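Metallo-carboxypeptidase (Pseudomonas aeruginosa, PDB 4A39) is a zinc-dependent carboxypeptidase of the M14 family, which probably removes residues from the C-terminal ends of peptides or proteins. Local coordinates at residues R162-L173 with L208-L216. Residues are numbered along the deposited sequence; the frame is centred on the assembly and turned at random.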
ATOM      1  N   ARG A 162       9.172  14.934   7.680  1.00  6.61           N
ATOM      2  CA  ARG A 162       9.756  15.813   6.675  1.00  8.25           C
ATOM      3  C   ARG A 162      11.255  15.600   6.616  1.00  8.95           C
ATOM      4  O   ARG A 162      11.937  15.586   7.646  1.00  9.67           O
ATOM      5  CB  ARG A 162       9.462  17.297   6.954  1.00 10.21           C
ATOM      6  CG  ARG A 162      10.163  18.223   5.943  1.00 11.07           C
ATOM      7  CD  ARG A 162       9.585  19.631   5.903  1.00 13.48           C
ATOM      8  NE  ARG A 162       9.892  20.403   7.102  1.00 13.47           N
ATOM      9  CZ  ARG A 162       9.515  21.664   7.286  1.00 15.84           C
ATOM     10  NH1 ARG A 162       8.816  22.289   6.347  1.00 16.15           N
ATOM     11  NH2 ARG A 162       9.838  22.301   8.404  1.00 14.25           N
ATOM     12  N   VAL A 163      11.759  15.406   5.402  1.00  7.64           N
ATOM     13  CA  VAL A 163      13.183  15.211   5.180  1.00  9.61           C
ATOM     14  C   VAL A 163      13.678  16.517   4.567  1.00  9.09           C
ATOM     15  O   VAL A 163      13.310  16.868   3.448  1.00 10.23           O
ATOM     16  CB  VAL A 163      13.444  14.046   4.198  1.00  8.80           C
ATOM     17  CG1 VAL A 163      14.933  13.777   4.094  1.00  8.81           C
ATOM     18  CG2 VAL A 163      12.705  12.798   4.659  1.00  8.44           C
ATOM     19  N   ARG A 164      14.494  17.249   5.320  1.00 11.69           N
ATOM     20  CA  ARG A 164      15.031  18.528   4.863  1.00 12.70           C
ATOM     21  C   ARG A 164      16.495  18.613   5.275  1.00 14.57           C
ATOM     22  O   ARG A 164      16.807  18.683   6.465  1.00 16.56           O
ATOM     23  CB  ARG A 164      14.230  19.675   5.492  1.00 13.59           C
ATOM     24  CG  ARG A 164      14.690  21.086   5.131  1.00 13.03           C
ATOM     25  CD  ARG A 164      13.693  22.121   5.671  1.00 16.01           C
ATOM     26  NE  ARG A 164      14.108  23.511   5.472  1.00 19.04           N
ATOM     27  CZ  ARG A 164      14.049  24.166   4.314  1.00 19.48           C
ATOM     28  NH1 ARG A 164      13.586  23.566   3.227  1.00 19.13           N
ATOM     29  NH2 ARG A 164      14.451  25.431   4.246  1.00 19.64           N
ATOM     30  N   ARG A 165      17.393  18.600   4.294  1.00 15.29           N
ATOM     31  CA  ARG A 165      18.821  18.655   4.581  1.00 16.30           C
ATOM     32  C   ARG A 165      19.492  19.955   4.152  1.00 16.53           C
ATOM     33  O   ARG A 165      20.676  20.166   4.419  1.00 19.10           O
ATOM     34  CB  ARG A 165      19.525  17.456   3.940  1.00 15.63           C
ATOM     35  CG  ARG A 165      19.161  16.137   4.609  1.00 16.13           C
ATOM     36  CD  ARG A 165      19.800  14.934   3.941  1.00 17.05           C
ATOM     37  NE  ARG A 165      19.477  13.705   4.666  1.00 16.39           N
ATOM     38  CZ  ARG A 165      19.790  12.481   4.254  1.00 17.00           C
ATOM     39  NH1 ARG A 165      20.440  12.306   3.111  1.00 17.15           N
ATOM     40  NH2 ARG A 165      19.455  11.429   4.989  1.00 16.83           N
ATOM     41  N   HIS A 166      18.735  20.821   3.488  1.00 18.15           N
ATOM     42  CA  HIS A 166      19.246  22.114   3.039  1.00 18.99           C
ATOM     43  C   HIS A 166      18.222  23.190   3.375  1.00 19.84           C
ATOM     44  O   HIS A 166      17.100  23.168   2.874  1.00 19.92           O
ATOM     45  CB  HIS A 166      19.517  22.097   1.533  1.00 20.14           C
ATOM     46  CG  HIS A 166      20.801  21.424   1.161  1.00 21.85           C
ATOM     47  ND1 HIS A 166      21.052  20.097   1.433  1.00 22.37           N
ATOM     48  CD2 HIS A 166      21.913  21.901   0.552  1.00 22.20           C
ATOM     49  CE1 HIS A 166      22.265  19.785   1.011  1.00 22.33           C
ATOM     50  NE2 HIS A 166      22.808  20.861   0.472  1.00 23.56           N
ATOM     51  N   PRO A 167      18.605  24.158   4.220  1.00 21.67           N
ATOM     52  CA  PRO A 167      17.737  25.258   4.650  1.00 22.47           C
ATOM     53  C   PRO A 167      17.295  26.246   3.574  1.00 23.19           C
ATOM     54  O   PRO A 167      16.725  27.292   3.892  1.00 25.63           O
ATOM     55  CB  PRO A 167      18.566  25.934   5.736  1.00 22.27           C
ATOM     56  CG  PRO A 167      19.955  25.769   5.217  1.00 22.24           C
ATOM     57  CD  PRO A 167      19.961  24.322   4.777  1.00 21.58           C
ATOM     58  N   ASP A 168      17.548  25.926   2.309  1.00 23.54           N
ATOM     59  CA  ASP A 168      17.159  26.822   1.227  1.00 23.68           C
ATOM     60  C   ASP A 168      16.503  26.122   0.037  1.00 23.94           C
ATOM     61  O   ASP A 168      16.363  26.715  -1.035  1.00 24.79           O
ATOM     62  CB  ASP A 168      18.376  27.629   0.757  1.00 25.31           C
ATOM     63  CG  ASP A 168      19.506  26.749   0.258  1.00 27.14           C
ATOM     64  OD1 ASP A 168      19.871  25.785   0.967  1.00 29.05           O
ATOM     65  OD2 ASP A 168      20.037  27.029  -0.840  1.00 28.18           O
ATOM     66  N   SER A 169      16.104  24.865   0.219  1.00 22.90           N
ATOM     67  CA  SER A 169      15.446  24.125  -0.855  1.00 22.01           C
ATOM     68  C   SER A 169      14.105  24.804  -1.114  1.00 21.50           C
ATOM     69  O   SER A 169      13.680  25.656  -0.333  1.00 23.98           O
ATOM     70  CB  SER A 169      15.231  22.663  -0.454  1.00 21.14           C
ATOM     71  OG  SER A 169      14.411  22.558   0.697  1.00 23.02           O
ATOM     72  N   HIS A 170      13.426  24.430  -2.191  1.00 20.29           N
ATOM     73  CA  HIS A 170      12.154  25.071  -2.499  1.00 19.04           C
ATOM     74  C   HIS A 170      11.028  24.136  -2.923  1.00 17.46           C
ATOM     75  O   HIS A 170       9.863  24.537  -2.925  1.00 19.92           O
ATOM     76  CB  HIS A 170      12.371  26.139  -3.573  1.00 19.40           C
ATOM     77  CG  HIS A 170      12.952  25.607  -4.845  1.00 18.96           C
ATOM     78  ND1 HIS A 170      12.191  24.983  -5.809  1.00 22.18           N
ATOM     79  CD2 HIS A 170      14.228  25.582  -5.299  1.00 20.85           C
ATOM     80  CE1 HIS A 170      12.971  24.595  -6.803  1.00 20.32           C
ATOM     81  NE2 HIS A 170      14.212  24.945  -6.517  1.00 21.96           N
ATOM     82  N   LEU A 171      11.360  22.901  -3.285  1.00 13.87           N
ATOM     83  CA  LEU A 171      10.332  21.956  -3.714  1.00 11.48           C
ATOM     84  C   LEU A 171       9.834  21.084  -2.567  1.00  9.40           C
ATOM     85  O   LEU A 171      10.593  20.745  -1.663  1.00  9.65           O
ATOM     86  CB  LEU A 171      10.871  21.068  -4.842  1.00 10.90           C
ATOM     87  CG  LEU A 171      11.287  21.797  -6.124  1.00 11.48           C
ATOM     88  CD1 LEU A 171      11.858  20.804  -7.118  1.00 15.10           C
ATOM     89  CD2 LEU A 171      10.087  22.519  -6.720  1.00 12.49           C
ATOM     90  N   LYS A 172       8.550  20.733  -2.610  1.00  9.32           N
ATOM     91  CA  LYS A 172       7.933  19.887  -1.589  1.00  8.72           C
ATOM     92  C   LYS A 172       7.392  18.641  -2.272  1.00  7.52           C
ATOM     93  O   LYS A 172       6.421  18.715  -3.024  1.00  7.36           O
ATOM     94  CB  LYS A 172       6.776  20.615  -0.896  1.00 10.17           C
ATOM     95  CG  LYS A 172       7.176  21.867  -0.139  1.00 14.37           C
ATOM     96  CD  LYS A 172       7.617  22.973  -1.073  1.00 17.10           C
ATOM     97  CE  LYS A 172       6.437  23.643  -1.747  1.00 17.22           C
ATOM     98  NZ  LYS A 172       6.907  24.787  -2.582  1.00 19.94           N
ATOM     99  N   LEU A 173       8.021  17.498  -2.011  1.00  7.79           N
ATOM    100  CA  LEU A 173       7.602  16.243  -2.629  1.00  7.44           C
ATOM    101  C   LEU A 173       6.849  15.384  -1.617  1.00  7.89           C
ATOM    102  O   LEU A 173       7.428  14.916  -0.633  1.00  7.13           O
ATOM    103  CB  LEU A 173       8.826  15.490  -3.150  1.00  9.05           C
ATOM    104  CG  LEU A 173       9.868  16.321  -3.906  1.00  9.89           C
ATOM    105  CD1 LEU A 173      10.918  15.380  -4.464  1.00  8.88           C
ATOM    106  CD2 LEU A 173       9.222  17.127  -5.024  1.00 10.47           C
ATOM    107  N   LEU A 208      19.046  15.355  -5.095  1.00 14.71           N
ATOM    108  CA  LEU A 208      17.616  15.544  -4.898  1.00 12.87           C
ATOM    109  C   LEU A 208      17.279  16.434  -3.706  1.00 11.28           C
ATOM    110  O   LEU A 208      16.447  17.333  -3.811  1.00 12.52           O
ATOM    111  CB  LEU A 208      16.921  14.189  -4.729  1.00 10.66           C
ATOM    112  CG  LEU A 208      15.421  14.216  -4.404  1.00 11.78           C
ATOM    113  CD1 LEU A 208      14.670  15.001  -5.469  1.00 10.29           C
ATOM    114  CD2 LEU A 208      14.893  12.792  -4.320  1.00 10.93           C
ATOM    115  N   LEU A 209      17.935  16.193  -2.576  1.00 11.12           N
ATOM    116  CA  LEU A 209      17.658  16.960  -1.371  1.00 12.38           C
ATOM    117  C   LEU A 209      18.263  18.358  -1.332  1.00 13.63           C
ATOM    118  O   LEU A 209      17.973  19.136  -0.422  1.00 14.09           O
ATOM    119  CB  LEU A 209      18.079  16.148  -0.143  1.00 13.07           C
ATOM    120  CG  LEU A 209      17.287  14.839  -0.020  1.00 13.68           C
ATOM    121  CD1 LEU A 209      17.806  14.031   1.156  1.00 13.68           C
ATOM    122  CD2 LEU A 209      15.802  15.146   0.148  1.00 14.09           C
ATOM    123  N   GLU A 210      19.104  18.684  -2.308  1.00 14.76           N
ATOM    124  CA  GLU A 210      19.676  20.024  -2.357  1.00 15.57           C
ATOM    125  C   GLU A 210      18.597  20.947  -2.914  1.00 15.30           C
ATOM    126  O   GLU A 210      18.627  22.161  -2.701  1.00 16.32           O
ATOM    127  CB  GLU A 210      20.907  20.076  -3.273  1.00 17.67           C
ATOM    128  CG  GLU A 210      22.169  19.463  -2.689  1.00 20.36           C
ATOM    129  CD  GLU A 210      23.372  19.613  -3.609  1.00 21.27           C
ATOM    130  OE1 GLU A 210      23.306  19.140  -4.765  1.00 23.32           O
ATOM    131  OE2 GLU A 210      24.385  20.202  -3.177  1.00 24.04           O
ATOM    132  N   LYS A 211      17.632  20.357  -3.615  1.00 13.60           N
ATOM    133  CA  LYS A 211      16.557  21.121  -4.230  1.00 11.90           C
ATOM    134  C   LYS A 211      15.159  20.798  -3.714  1.00 11.36           C
ATOM    135  O   LYS A 211      14.215  21.537  -3.981  1.00 12.26           O
ATOM    136  CB  LYS A 211      16.596  20.915  -5.744  1.00 14.09           C
ATOM    137  CG  LYS A 211      17.939  21.278  -6.351  1.00 13.35           C
ATOM    138  CD  LYS A 211      18.037  20.900  -7.816  1.00 15.94           C
ATOM    139  CE  LYS A 211      19.400  21.295  -8.368  1.00 16.46           C
ATOM    140  NZ  LYS A 211      19.524  21.000  -9.820  1.00 17.16           N
ATOM    141  N   ALA A 212      15.018  19.708  -2.968  1.00 10.56           N
ATOM    142  CA  ALA A 212      13.701  19.343  -2.469  1.00 10.88           C
ATOM    143  C   ALA A 212      13.676  18.714  -1.086  1.00  9.62           C
ATOM    144  O   ALA A 212      14.668  18.153  -0.624  1.00 10.13           O
ATOM    145  CB  ALA A 212      13.027  18.403  -3.461  1.00 10.73           C
ATOM    146  N   ASP A 213      12.524  18.838  -0.431  1.00  8.97           N
ATOM    147  CA  ASP A 213      12.290  18.247   0.881  1.00  8.97           C
ATOM    148  C   ASP A 213      11.227  17.180   0.652  1.00  8.64           C
ATOM    149  O   ASP A 213      10.384  17.319  -0.237  1.00  9.43           O
ATOM    150  CB  ASP A 213      11.725  19.261   1.879  1.00  9.08           C
ATOM    151  CG  ASP A 213      12.713  20.343   2.252  1.00 10.81           C
ATOM    152  OD1 ASP A 213      13.928  20.150   2.056  1.00 11.78           O
ATOM    153  OD2 ASP A 213      12.260  21.388   2.765  1.00 14.42           O
ATOM    154  N   LEU A 214      11.258  16.118   1.449  1.00  8.57           N
ATOM    155  CA  LEU A 214      10.260  15.068   1.309  1.00  7.80           C
ATOM    156  C   LEU A 214       9.265  15.143   2.458  1.00  8.29           C
ATOM    157  O   LEU A 214       9.655  15.301   3.616  1.00  8.60           O
ATOM    158  CB  LEU A 214      10.925  13.692   1.303  1.00  8.61           C
ATOM    159  CG  LEU A 214      12.081  13.499   0.320  1.00  9.28           C
ATOM    160  CD1 LEU A 214      12.597  12.077   0.448  1.00  9.03           C
ATOM    161  CD2 LEU A 214      11.627  13.782  -1.106  1.00 10.08           C
ATOM    162  N   TYR A 215       7.980  15.061   2.118  1.00  6.06           N
ATOM    163  CA  TYR A 215       6.891  15.074   3.094  1.00  6.39           C
ATOM    164  C   TYR A 215       6.297  13.672   2.985  1.00  6.58           C
ATOM    165  O   TYR A 215       5.680  13.322   1.974  1.00  5.83           O
ATOM    166  CB  TYR A 215       5.862  16.142   2.724  1.00  5.81           C
ATOM    167  CG  TYR A 215       6.354  17.558   2.961  1.00  8.47           C
ATOM    168  CD1 TYR A 215       7.328  18.125   2.139  1.00  9.61           C
ATOM    169  CD2 TYR A 215       5.860  18.321   4.016  1.00  8.38           C
ATOM    170  CE1 TYR A 215       7.796  19.420   2.360  1.00  9.67           C
ATOM    171  CE2 TYR A 215       6.320  19.621   4.247  1.00 10.40           C
ATOM    172  CZ  TYR A 215       7.285  20.161   3.414  1.00  9.78           C
ATOM    173  OH  TYR A 215       7.728  21.450   3.623  1.00 10.68           O
ATOM    174  N   LEU A 216       6.486  12.881   4.037  1.00  6.30           N
ATOM    175  CA  LEU A 216       6.060  11.486   4.035  1.00  5.96           C
ATOM    176  C   LEU A 216       5.052  11.085   5.100  1.00  7.35           C
ATOM    177  O   LEU A 216       5.195  11.443   6.266  1.00  6.56           O
ATOM    178  CB  LEU A 216       7.294  10.597   4.209  1.00  7.45           C
ATOM    179  CG  LEU A 216       8.550  10.936   3.402  1.00  5.77           C
ATOM    180  CD1 LEU A 216       9.707  10.076   3.886  1.00  7.74           C
ATOM    181  CD2 LEU A 216       8.290  10.723   1.922  1.00  6.91           C
TER
HETATM  182  O   HOH W   1      16.393  19.246   1.834  1.00 50.09           O
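The Tyr215 ring carries CG of Arg162 over one face, offset toward the rim, and the carbonyl O of Leu173 lies at its edge. Trp174 stacks with the ring. CD of Arg162 lies 3.4 Å from CZ of Tyr215. Beyond the bend at chi3 (71°), Arg162 NH1 still reaches the phenol and donates to Tyr215 OH at 3.1 Å, with the oxygen in the guanidinium plane. The guanidinium and ring planes stand 76° apart. CG of Lys172 packs obliquely on the same ring, while Lys172 NZ forms a salt bridge with Asp267.

The Arg164 guanidinium has the carbonyl O of His166 over one face and the Asp213 carboxylate at its edge. Its plane is perpendicular to that carboxylate. Arg164 NH1 forms a salt bridge with Asp213 OD2 at 2.6 Å, and its N-H uses the syn lone pair of that oxygen. Ser169 OG donates to Asp213 OD1 from above the carboxylate plane, at 2.8 Å. One water accepts from Arg165 N and lies within hydrogen-bonding distance of Asp213 OD1 and Leu209 O. The buried Asp213 therefore ties down the 164-170 loop, and the nearby arginine probably favours its charged form. CG of Glu210 makes a CH-pi contact over the His166 ring.

Arg162, Lys172, Asp213 and Tyr215 lie on one sheet face, Val163, Leu171, Leu173, Ala212 and Leu214 on the opposite one. CD1 of Leu173 meets CD2 of Leu214 at 3.8 Å, and helix 366-383 packs against Leu214.

Strand 212-217 runs between its neighbours, antiparallel to 157-163 and parallel to 171-177. Such adjoining parallel and antiparallel pairs belong to the mixed central sheet of the M14 zinc carboxypeptidase alpha/beta fold.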